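Local coordinates for protein tryptophane-5-halogenase (Microbispora sp. ATCC PTA-5024, PDB 5UAO) that probably uses its bound flavin (FAD) to chlorinate a lanthipeptide tryptophan at C5 of its indole ring during biosynthesis of the antibiotic NAI-107, at residues V154-G159 / H163-K168. Residues are numbered along the deposited sequence; the frame is centred on the assembly and turned at random.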
loop_
_atom_site.group_PDB
_atom_site.type_symbol
_atom_site.label_atom_id
_atom_site.label_comp_id
_atom_site.label_asym_id
_atom_site.label_seq_id
_atom_site.Cartn_x
_atom_site.Cartn_y
_atom_site.Cartn_z
ATOM N N VAL A 154 -18.903 -25.465 13.845
ATOM C CA VAL A 154 -17.533 -25.229 13.416
ATOM C C VAL A 154 -17.181 -26.240 12.311
ATOM O O VAL A 154 -17.768 -27.306 12.271
ATOM C CB VAL A 154 -16.520 -25.315 14.578
ATOM C CG1 VAL A 154 -16.778 -24.280 15.662
ATOM C CG2 VAL A 154 -16.506 -26.706 15.240
ATOM N N PRO A 155 -16.237 -25.903 11.419
ATOM C CA PRO A 155 -16.040 -26.716 10.206
ATOM C C PRO A 155 -15.098 -27.950 10.473
ATOM O O PRO A 155 -13.976 -28.069 9.947
ATOM C CB PRO A 155 -15.502 -25.685 9.217
ATOM C CG PRO A 155 -14.676 -24.729 10.081
ATOM C CD PRO A 155 -15.445 -24.643 11.359
ATOM N N VAL A 156 -15.566 -28.788 11.385
ATOM C CA VAL A 156 -14.864 -29.994 11.812
ATOM C C VAL A 156 -15.951 -31.065 11.758
ATOM O O VAL A 156 -17.126 -30.775 12.072
ATOM C CB VAL A 156 -14.279 -29.890 13.226
ATOM C CG1 VAL A 156 -13.482 -31.171 13.597
ATOM C CG2 VAL A 156 -13.370 -28.676 13.358
ATOM N N TYR A 157 -15.571 -32.275 11.342
ATOM C CA TYR A 157 -16.554 -33.320 10.972
ATOM C C TYR A 157 -16.055 -34.678 11.393
ATOM O O TYR A 157 -14.867 -34.990 11.236
ATOM C CB TYR A 157 -16.741 -33.329 9.475
ATOM C CG TYR A 157 -17.178 -31.973 8.935
ATOM C CD1 TYR A 157 -16.237 -30.987 8.595
ATOM C CD2 TYR A 157 -18.548 -31.661 8.793
ATOM C CE1 TYR A 157 -16.654 -29.744 8.123
ATOM C CE2 TYR A 157 -18.963 -30.412 8.317
ATOM C CZ TYR A 157 -18.019 -29.455 8.018
ATOM O OH TYR A 157 -18.428 -28.240 7.542
ATOM N N ARG A 158 -16.917 -35.475 11.997
ATOM C CA ARG A 158 -16.551 -36.855 12.214
ATOM C C ARG A 158 -16.452 -37.481 10.822
ATOM O O ARG A 158 -17.391 -37.409 10.044
ATOM C CB ARG A 158 -17.539 -37.571 13.101
ATOM C CG ARG A 158 -16.998 -37.801 14.506
ATOM C CD ARG A 158 -18.097 -38.229 15.460
ATOM N NE ARG A 158 -19.273 -37.340 15.402
ATOM C CZ ARG A 158 -20.042 -37.028 16.448
ATOM N NH1 ARG A 158 -19.785 -37.524 17.658
ATOM N NH2 ARG A 158 -21.073 -36.204 16.293
ATOM N N GLY A 159 -15.262 -37.967 10.492
ATOM C CA GLY A 159 -15.026 -38.697 9.260
ATOM C C GLY A 159 -14.986 -40.161 9.618
ATOM O O GLY A 159 -14.960 -40.519 10.804
ATOM N N HIS A 163 -11.542 -37.641 12.230
ATOM C CA HIS A 163 -12.077 -36.290 12.111
ATOM C C HIS A 163 -11.475 -35.685 10.902
ATOM O O HIS A 163 -10.321 -35.930 10.577
ATOM C CB HIS A 163 -11.706 -35.454 13.322
ATOM C CG HIS A 163 -12.565 -35.736 14.497
ATOM N ND1 HIS A 163 -12.161 -36.546 15.528
ATOM C CD2 HIS A 163 -13.840 -35.370 14.780
ATOM C CE1 HIS A 163 -13.142 -36.659 16.407
ATOM N NE2 HIS A 163 -14.168 -35.944 15.983
ATOM N N VAL A 164 -12.277 -34.925 10.193
ATOM C CA VAL A 164 -11.833 -34.199 9.062
ATOM C C VAL A 164 -12.067 -32.735 9.481
ATOM O O VAL A 164 -13.198 -32.349 9.862
ATOM C CB VAL A 164 -12.694 -34.612 7.871
ATOM C CG1 VAL A 164 -12.466 -33.708 6.659
ATOM C CG2 VAL A 164 -12.426 -36.092 7.524
ATOM N N SER A 165 -11.011 -31.940 9.468
ATOM C CA SER A 165 -11.156 -30.531 9.794
ATOM C C SER A 165 -10.881 -29.674 8.572
ATOM O O SER A 165 -9.857 -29.813 7.906
ATOM C CB SER A 165 -10.250 -30.124 10.981
ATOM O OG SER A 165 -10.145 -28.694 11.028
ATOM N N LEU A 166 -11.780 -28.749 8.282
ATOM C CA LEU A 166 -11.501 -27.720 7.310
ATOM C C LEU A 166 -10.961 -26.402 7.878
ATOM O O LEU A 166 -10.900 -25.395 7.176
ATOM C CB LEU A 166 -12.749 -27.457 6.503
ATOM C CG LEU A 166 -13.437 -28.699 5.895
ATOM C CD1 LEU A 166 -14.605 -28.236 5.049
ATOM C CD2 LEU A 166 -12.479 -29.508 5.030
ATOM N N MET A 167 -10.526 -26.429 9.114
ATOM C CA MET A 167 -9.957 -25.241 9.769
ATOM C C MET A 167 -8.738 -24.716 9.004
ATOM O O MET A 167 -8.489 -23.509 8.924
ATOM C CB MET A 167 -9.635 -25.568 11.230
ATOM C CG MET A 167 -10.887 -25.874 12.120
ATOM S SD MET A 167 -12.008 -24.477 12.478
ATOM C CE MET A 167 -11.052 -23.748 13.791
ATOM N N LYS A 168 -8.009 -25.622 8.368
ATOM C CA LYS A 168 -6.798 -25.229 7.633
ATOM C C LYS A 168 -7.088 -24.433 6.380
ATOM O O LYS A 168 -6.203 -23.744 5.864
ATOM C CB LYS A 168 -5.958 -26.456 7.291
ATOM C CG LYS A 168 -6.610 -27.377 6.244
ATOM C CD LYS A 168 -5.688 -28.563 5.944
ATOM C CE LYS A 168 -4.768 -28.233 4.786
ATOM N NZ LYS A 168 -4.484 -29.449 3.968
#
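Pro155 and Met167 meet at about a right angle, the sulfur SD of Met167 lying 3.6 Å from ring carbon CG of Pro155. Two successive turns in the Met167 chain (chi2 -69°, chi3 -80°) fold SD back onto Pro155. Met167 CG also touches Val156 CG2 at 3.9 Å. Leu166 brings CD1 obliquely to Tyr157 CE1. The Val164 carbonyl O lies in the plane of the tyrosine ring, at its edge, 3.6 Å from Tyr157 CD1. Tyr157 OH is bonded to the Leu498 carbonyl. Strands 156-159 and 162-165 form a two-stranded antiparallel beta hairpin, which packs on helix 505-514; Val156 and Met167 also touch Trp101 of strand 100-102. Tyr157 and Val164 form its hydrogen-bonded pair, with the N-H of each donating to the other's carbonyl at 2.8 Å between N and O. Beyond them, Leu166 N donates to Pro155 O. Ser165 OG accepts from Met167 N at 3.0 Å, an ST turn, and also bonds Tyr512 OH. With an alanine here, Met167 N and Tyr512 OH would probably each lose this partner, and the turn would be less firmly held. Arg158 and His163 run side by side, guanidinium and imidazole planes 22° apart. Arg158 CG touches His163 NE2 at 3.7 Å, while Arg158 NH1 forms a salt bridge with Glu507.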